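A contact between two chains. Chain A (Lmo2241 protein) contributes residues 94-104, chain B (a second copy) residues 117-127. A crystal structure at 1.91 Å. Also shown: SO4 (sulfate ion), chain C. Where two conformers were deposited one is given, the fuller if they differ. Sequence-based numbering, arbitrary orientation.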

ATOM      1  N   THR A  94      -6.027  -1.346  -6.023  1.00 23.04           N
ATOM      2  CA  THR A  94      -4.793  -0.575  -6.024  1.00 23.73           C
ATOM      3  C   THR A  94      -5.075   0.881  -5.693  1.00 21.84           C
ATOM      4  O   THR A  94      -4.309   1.517  -4.971  1.00 22.84           O
ATOM      5  CB  THR A  94      -4.046  -0.704  -7.370  1.00 23.85           C
ATOM      6  OG1 THR A  94      -3.816  -2.089  -7.657  1.00 26.00           O
ATOM      7  CG2 THR A  94      -2.695   0.008  -7.292  1.00 25.60           C
ATOM      8  N   ARG A  95      -6.196   1.405  -6.186  1.00 24.22           N
ATOM      9  CA  ARG A  95      -6.630   2.754  -5.809  1.00 24.13           C
ATOM     10  C   ARG A  95      -6.899   2.870  -4.311  1.00 23.39           C
ATOM     11  O   ARG A  95      -6.591   3.887  -3.689  1.00 25.35           O
ATOM     12  CB  ARG A  95      -7.864   3.188  -6.622  1.00 28.42           C
ATOM     13  CG  ARG A  95      -7.538   3.541  -8.070  1.00 33.22           C
ATOM     14  CD  ARG A  95      -8.698   4.263  -8.744  1.00 36.59           C
ATOM     15  NE  ARG A  95      -9.859   3.399  -8.860  1.00 41.11           N
ATOM     16  CZ  ARG A  95     -10.201   2.754  -9.970  1.00 42.38           C
ATOM     17  NH1 ARG A  95     -11.275   1.982  -9.973  1.00 40.21           N
ATOM     18  NH2 ARG A  95      -9.471   2.883 -11.069  1.00 44.49           N
ATOM     19  N   THR A  96      -7.492   1.836  -3.730  1.00 23.96           N
ATOM     20  CA  THR A  96      -7.698   1.817  -2.280  1.00 26.64           C
ATOM     21  C   THR A  96      -6.352   1.859  -1.553  1.00 22.46           C
ATOM     22  O   THR A  96      -6.189   2.590  -0.576  1.00 23.41           O
ATOM     23  CB  THR A  96      -8.510   0.585  -1.846  1.00 30.82           C
ATOM     24  OG1 THR A  96      -9.845   0.720  -2.334  1.00 28.87           O
ATOM     25  CG2 THR A  96      -8.561   0.470  -0.316  1.00 31.49           C
ATOM     26  N   LYS A  97      -5.376   1.108  -2.056  1.00 22.76           N
ATOM     27  CA  LYS A  97      -4.045   1.112  -1.451  1.00 22.34           C
ATOM     28  C   LYS A  97      -3.404   2.490  -1.530  1.00 22.18           C
ATOM     29  O   LYS A  97      -2.699   2.898  -0.613  1.00 19.18           O
ATOM     30  CB  LYS A  97      -3.135   0.081  -2.103  1.00 25.11           C
ATOM     31  CG  LYS A  97      -3.508  -1.363  -1.789  1.00 35.06           C
ATOM     32  CD  LYS A  97      -2.636  -2.326  -2.578  1.00 36.49           C
ATOM     33  CE  LYS A  97      -3.228  -3.726  -2.610  1.00 41.55           C
ATOM     34  NZ  LYS A  97      -2.486  -4.584  -3.582  1.00 44.92           N
ATOM     35  N   LEU A  98      -3.642   3.200  -2.633  1.00 20.32           N
ATOM     36  CA  LEU A  98      -3.143   4.559  -2.773  1.00 20.00           C
ATOM     37  C   LEU A  98      -3.782   5.460  -1.725  1.00 23.08           C
ATOM     38  O   LEU A  98      -3.107   6.264  -1.068  1.00 21.34           O
ATOM     39  CB  LEU A  98      -3.447   5.110  -4.173  1.00 15.96           C
ATOM     40  CG  LEU A  98      -2.870   6.512  -4.382  1.00 16.95           C
ATOM     41  CD1 LEU A  98      -1.353   6.468  -4.230  1.00 20.74           C
ATOM     42  CD2 LEU A  98      -3.245   7.088  -5.731  1.00 19.77           C
ATOM     43  N   LYS A  99      -5.091   5.320  -1.563  1.00 19.73           N
ATOM     44  CA  LYS A  99      -5.799   6.158  -0.606  1.00 19.49           C
ATOM     45  C   LYS A  99      -5.276   5.946   0.817  1.00 22.52           C
ATOM     46  O   LYS A  99      -4.976   6.916   1.525  1.00 21.26           O
ATOM     47  CB  LYS A  99      -7.315   5.936  -0.672  1.00 21.75           C
ATOM     48  CG  LYS A  99      -8.050   6.843   0.280  1.00 26.24           C
ATOM     49  CD  LYS A  99      -9.527   6.933  -0.022  1.00 32.84           C
ATOM     50  CE  LYS A  99     -10.140   8.025   0.832  1.00 42.25           C
ATOM     51  NZ  LYS A  99     -11.621   8.082   0.682  1.00 46.58           N
ATOM     52  N   GLU A 100      -5.148   4.682   1.208  0.68 17.93           N
ATOM     53  CA  GLU A 100      -4.695   4.332   2.545  0.68 18.11           C
ATOM     54  C   GLU A 100      -3.266   4.828   2.797  0.68 24.19           C
ATOM     55  O   GLU A 100      -2.945   5.290   3.894  0.68 22.78           O
ATOM     56  CB  GLU A 100      -4.815   2.823   2.769  0.68 22.65           C
ATOM     57  CG  GLU A 100      -6.264   2.309   2.785  0.68 22.58           C
ATOM     58  CD  GLU A 100      -7.085   2.869   3.948  0.68 29.01           C
ATOM     59  OE1 GLU A 100      -6.493   3.245   4.985  0.68 28.08           O
ATOM     60  OE2 GLU A 100      -8.329   2.938   3.832  0.68 32.99           O
ATOM     61  N   THR A 101      -2.430   4.757   1.767  1.00 20.98           N
ATOM     62  CA  THR A 101      -1.040   5.178   1.866  1.00 24.36           C
ATOM     63  C   THR A 101      -0.958   6.688   2.041  1.00 23.18           C
ATOM     64  O   THR A 101      -0.181   7.197   2.853  1.00 22.79           O
ATOM     65  CB  THR A 101      -0.244   4.762   0.618  1.00 23.74           C
ATOM     66  OG1 THR A 101      -0.329   3.340   0.464  1.00 23.82           O
ATOM     67  CG2 THR A 101       1.213   5.167   0.764  1.00 25.19           C
ATOM     68  N   ILE A 102      -1.772   7.403   1.276  1.00 21.32           N
ATOM     69  CA  ILE A 102      -1.858   8.848   1.431  1.00 23.83           C
ATOM     70  C   ILE A 102      -2.334   9.236   2.834  1.00 25.20           C
ATOM     71  O   ILE A 102      -1.771  10.144   3.452  1.00 21.80           O
ATOM     72  CB  ILE A 102      -2.740   9.460   0.348  1.00 21.58           C
ATOM     73  CG1 ILE A 102      -1.998   9.400  -0.997  1.00 21.92           C
ATOM     74  CG2 ILE A 102      -3.146  10.899   0.710  1.00 19.23           C
ATOM     75  CD1 ILE A 102      -2.839   9.798  -2.173  1.00 26.56           C
ATOM     76  N   LEU A 103      -3.353   8.548   3.344  1.00 21.74           N
ATOM     77  CA  LEU A 103      -3.791   8.793   4.717  1.00 20.97           C
ATOM     78  C   LEU A 103      -2.625   8.614   5.691  1.00 25.87           C
ATOM     79  O   LEU A 103      -2.429   9.432   6.599  1.00 22.80           O
ATOM     80  CB  LEU A 103      -4.944   7.870   5.096  1.00 21.02           C
ATOM     81  CG  LEU A 103      -5.326   7.845   6.580  1.00 21.84           C
ATOM     82  CD1 LEU A 103      -5.780   9.224   7.061  1.00 23.63           C
ATOM     83  CD2 LEU A 103      -6.394   6.812   6.822  1.00 24.67           C
ATOM     84  N   ASP A 104      -1.848   7.553   5.498  1.00 20.71           N
ATOM     85  CA  ASP A 104      -0.740   7.276   6.414  1.00 20.55           C
ATOM     86  C   ASP A 104       0.320   8.374   6.378  1.00 22.35           C
ATOM     87  O   ASP A 104       0.778   8.837   7.424  1.00 24.33           O
ATOM     88  CB  ASP A 104      -0.113   5.907   6.141  1.00 22.26           C
ATOM     89  CG  ASP A 104      -0.983   4.753   6.618  1.00 30.23           C
ATOM     90  OD1 ASP A 104      -2.016   5.002   7.280  1.00 31.29           O
ATOM     91  OD2 ASP A 104      -0.623   3.591   6.338  1.00 33.94           O
TER
HETATM   92  S   SO4 C 201     -11.384  -2.711  -1.484  1.00 99.88           S
HETATM   93  O1  SO4 C 201     -12.736  -3.217  -1.720  1.00101.21           O
HETATM   94  O2  SO4 C 201     -11.054  -1.703  -2.489  1.00100.48           O
HETATM   95  O3  SO4 C 201     -11.316  -2.110  -0.157  1.00100.47           O
HETATM   96  O4  SO4 C 201     -10.430  -3.812  -1.567  1.00 99.42           O
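Chain B, residues 117-127: KLADEYSQDII

Chain B lies on chain A as one helix across another. Residues 117-127 of chain B are helical throughout, with backbone N to O hydrogen bonds, four residues back, from E121(B) onward, and residues 94-104 of chain A form an equally regular helix. The two run in broadly the same direction, their N-to-C vectors 56° apart with a signed crossing angle of -56°, and their axes approach to 9.4 Å. The backbones come nearest at K99(A) and Y122(B), whose CA atoms are 5.7 Å apart. From there the pairing runs toward the N-termini to R95(A) with L118(B), CA to CA 8.2 Å, and toward the C-termini to L103(A) with I126(B), CA to CA 6.6 Å. The four-residue step on both helices keeps each pairing on the same face, while I102(A) meets S123(B) between them at 6.7 Å, CA to CA.

The packing rule is a reciprocal pair of knobs. Y122(B), chi1 m, points its CA-to-CB bond toward chain A and enters the hole formed by R95(A), L98(A), K99(A) and I102(A). One face of its ring is covered by K99(A): CB of K99(A) lies 3.9 Å from the centroid of the Y122(B) ring and 16° off the normal, a CH-pi contact. L98(A) CD2 meets the ring edge, 4.0 Å from Y122(B) CE2. Y122(B) OH reaches R95(A), 3.4 Å from its CB.

In return I102(A), in the m,t rotamer, sits among A119(B), Y122(B), S123(B) and I126(B). Its CD1 rests 3.6 Å from the CA of A119(B) and 3.8 Å from its CB, so the isoleucine packs against main chain at the alanine. On its other branch, CG2 of I102(A) touches CD1 of I126(B) at 3.7 Å. That same CD1 of I126(B) lies 3.7 Å from CB of L103(A) and 3.5 Å from its backbone N, so I126(B) packs on main chain as well as side chain. Toward the N-terminal end, L118(B) CB packs against L98(A) CD2 at 3.9 Å.

Polar pairing across the helices is confined to one salt bridge. K99(A), fully extended with all four chi angles t, carries NZ to OD2 of D125(B) in a very short 2.4 Å hydrogen bond. One lysine thus serves twice, its CB against the tyrosine ring and its ammonium against the carboxylate. Altogether the two stretches bury 568 Å², while T96(A), whose CA-to-CB bond points away from chain B, binds a sulfate ion, T96(A) OG1 to SO4 O2 2.7 Å.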

ATOM      1  N   LYS B 117      -3.751  13.363  -9.947  1.00 24.44           N
ATOM      2  CA  LYS B 117      -5.163  13.702  -9.811  1.00 27.42           C
ATOM      3  C   LYS B 117      -5.804  12.899  -8.679  1.00 27.74           C
ATOM      4  O   LYS B 117      -6.499  13.461  -7.818  1.00 27.18           O
ATOM      5  CB  LYS B 117      -5.894  13.426 -11.127  1.00 30.82           C
ATOM      6  CG  LYS B 117      -7.401  13.616 -11.078  1.00 46.81           C
ATOM      7  CD  LYS B 117      -7.851  14.694 -12.057  1.00 59.95           C
ATOM      8  CE  LYS B 117      -9.375  14.808 -12.132  1.00 66.36           C
ATOM      9  NZ  LYS B 117      -9.943  14.122 -13.335  1.00 69.68           N
ATOM     10  N   LEU B 118      -5.573  11.588  -8.694  1.00 23.53           N
ATOM     11  CA  LEU B 118      -6.037  10.710  -7.626  1.00 25.91           C
ATOM     12  C   LEU B 118      -5.490  11.149  -6.273  1.00 27.80           C
ATOM     13  O   LEU B 118      -6.218  11.154  -5.277  1.00 25.38           O
ATOM     14  CB  LEU B 118      -5.619   9.262  -7.880  1.00 28.32           C
ATOM     15  CG  LEU B 118      -6.334   8.507  -9.002  1.00 36.57           C
ATOM     16  CD1 LEU B 118      -5.727   7.109  -9.168  1.00 35.17           C
ATOM     17  CD2 LEU B 118      -7.837   8.427  -8.749  1.00 35.20           C
ATOM     18  N   ALA B 119      -4.208  11.505  -6.226  1.00 24.28           N
ATOM     19  CA  ALA B 119      -3.608  11.886  -4.950  1.00 27.53           C
ATOM     20  C   ALA B 119      -4.282  13.131  -4.386  1.00 26.03           C
ATOM     21  O   ALA B 119      -4.578  13.208  -3.188  1.00 25.69           O
ATOM     22  CB  ALA B 119      -2.109  12.096  -5.093  1.00 26.15           C
ATOM     23  N   ASP B 120      -4.539  14.105  -5.249  1.00 28.20           N
ATOM     24  CA  ASP B 120      -5.255  15.300  -4.825  1.00 27.45           C
ATOM     25  C   ASP B 120      -6.657  14.961  -4.320  1.00 28.11           C
ATOM     26  O   ASP B 120      -7.088  15.467  -3.292  1.00 28.12           O
ATOM     27  CB  ASP B 120      -5.341  16.319  -5.954  1.00 32.00           C
ATOM     28  CG  ASP B 120      -4.079  17.157  -6.090  1.00 38.20           C
ATOM     29  OD1 ASP B 120      -3.393  17.397  -5.074  1.00 31.09           O
ATOM     30  OD2 ASP B 120      -3.779  17.582  -7.222  1.00 40.45           O
ATOM     31  N   GLU B 121      -7.368  14.112  -5.053  1.00 25.97           N
ATOM     32  CA  GLU B 121      -8.731  13.741  -4.684  1.00 29.95           C
ATOM     33  C   GLU B 121      -8.770  13.020  -3.331  1.00 25.63           C
ATOM     34  O   GLU B 121      -9.605  13.325  -2.490  1.00 28.06           O
ATOM     35  CB  GLU B 121      -9.362  12.879  -5.782  1.00 31.60           C
ATOM     36  CG  GLU B 121      -9.551  13.630  -7.084  1.00 41.91           C
ATOM     37  CD  GLU B 121     -10.038  12.751  -8.225  1.00 46.54           C
ATOM     38  OE1 GLU B 121     -10.078  11.510  -8.057  1.00 47.64           O
ATOM     39  OE2 GLU B 121     -10.378  13.308  -9.293  1.00 48.56           O
ATOM     40  N   TYR B 122      -7.859  12.073  -3.129  1.00 23.84           N
ATOM     41  CA  TYR B 122      -7.804  11.320  -1.872  1.00 23.52           C
ATOM     42  C   TYR B 122      -7.356  12.202  -0.713  1.00 23.01           C
ATOM     43  O   TYR B 122      -7.916  12.144   0.390  1.00 22.59           O
ATOM     44  CB  TYR B 122      -6.874  10.115  -2.009  1.00 24.18           C
ATOM     45  CG  TYR B 122      -7.403   9.078  -2.967  1.00 26.05           C
ATOM     46  CD1 TYR B 122      -8.761   9.002  -3.249  1.00 28.93           C
ATOM     47  CD2 TYR B 122      -6.553   8.192  -3.603  1.00 22.26           C
ATOM     48  CE1 TYR B 122      -9.258   8.062  -4.127  1.00 34.61           C
ATOM     49  CE2 TYR B 122      -7.046   7.237  -4.487  1.00 23.33           C
ATOM     50  CZ  TYR B 122      -8.396   7.179  -4.746  1.00 29.22           C
ATOM     51  OH  TYR B 122      -8.900   6.241  -5.626  1.00 31.21           O
ATOM     52  N   SER B 123      -6.354  13.030  -0.977  1.00 22.14           N
ATOM     53  CA  SER B 123      -5.911  14.012  -0.006  1.00 25.15           C
ATOM     54  C   SER B 123      -7.071  14.901   0.456  1.00 23.90           C
ATOM     55  O   SER B 123      -7.253  15.116   1.658  1.00 25.06           O
ATOM     56  CB  SER B 123      -4.783  14.869  -0.579  1.00 26.64           C
ATOM     57  OG  SER B 123      -4.411  15.872   0.344  1.00 40.26           O
ATOM     58  N   GLN B 124      -7.861  15.407  -0.491  1.00 22.66           N
ATOM     59  CA  GLN B 124      -8.995  16.266  -0.151  1.00 28.53           C
ATOM     60  C   GLN B 124     -10.065  15.513   0.636  1.00 25.21           C
ATOM     61  O   GLN B 124     -10.686  16.075   1.544  1.00 24.68           O
ATOM     62  CB  GLN B 124      -9.621  16.892  -1.411  1.00 35.98           C
ATOM     63  CG  GLN B 124      -8.702  17.865  -2.158  1.00 38.82           C
ATOM     64  CD  GLN B 124      -8.452  19.134  -1.372  1.00 45.58           C
ATOM     65  OE1 GLN B 124      -7.471  19.235  -0.637  1.00 47.03           O
ATOM     66  NE2 GLN B 124      -9.352  20.104  -1.509  1.00 46.99           N
ATOM     67  N   ASP B 125     -10.277  14.246   0.294  0.55 24.41           N
ATOM     68  CA  ASP B 125     -11.284  13.438   0.973  0.55 26.91           C
ATOM     69  C   ASP B 125     -10.847  13.134   2.412  0.55 26.01           C
ATOM     70  O   ASP B 125     -11.668  13.060   3.322  0.55 24.86           O
ATOM     71  CB  ASP B 125     -11.533  12.142   0.206  0.55 28.62           C
ATOM     72  CG  ASP B 125     -12.580  11.266   0.862  0.55 30.86           C
ATOM     73  OD1 ASP B 125     -13.784  11.573   0.750  0.55 30.19           O
ATOM     74  OD2 ASP B 125     -12.197  10.256   1.482  0.55 32.16           O
ATOM     75  N   ILE B 126      -9.547  12.967   2.603  1.00 21.04           N
ATOM     76  CA  ILE B 126      -8.994  12.706   3.924  1.00 28.29           C
ATOM     77  C   ILE B 126      -9.076  13.943   4.813  1.00 24.93           C
ATOM     78  O   ILE B 126      -9.545  13.867   5.949  1.00 23.32           O
ATOM     79  CB  ILE B 126      -7.546  12.190   3.791  1.00 28.28           C
ATOM     80  CG1 ILE B 126      -7.578  10.746   3.302  1.00 27.47           C
ATOM     81  CG2 ILE B 126      -6.782  12.311   5.114  1.00 32.43           C
ATOM     82  CD1 ILE B 126      -6.292  10.283   2.631  1.00 27.37           C
ATOM     83  N   ILE B 127      -8.662  15.088   4.278  1.00 23.77           N
ATOM     84  CA  ILE B 127      -8.700  16.348   5.021  1.00 23.33           C
ATOM     85  C   ILE B 127     -10.123  16.766   5.356  1.00 26.80           C
ATOM     86  O   ILE B 127     -10.390  17.356   6.406  1.00 24.18           O
ATOM     87  CB  ILE B 127      -7.946  17.462   4.261  1.00 27.80           C
ATOM     88  CG1 ILE B 127      -6.465  17.097   4.178  1.00 33.54           C
ATOM     89  CG2 ILE B 127      -8.135  18.807   4.927  1.00 37.10           C
ATOM     90  CD1 ILE B 127      -5.673  17.918   3.167  1.00 39.85           C
TER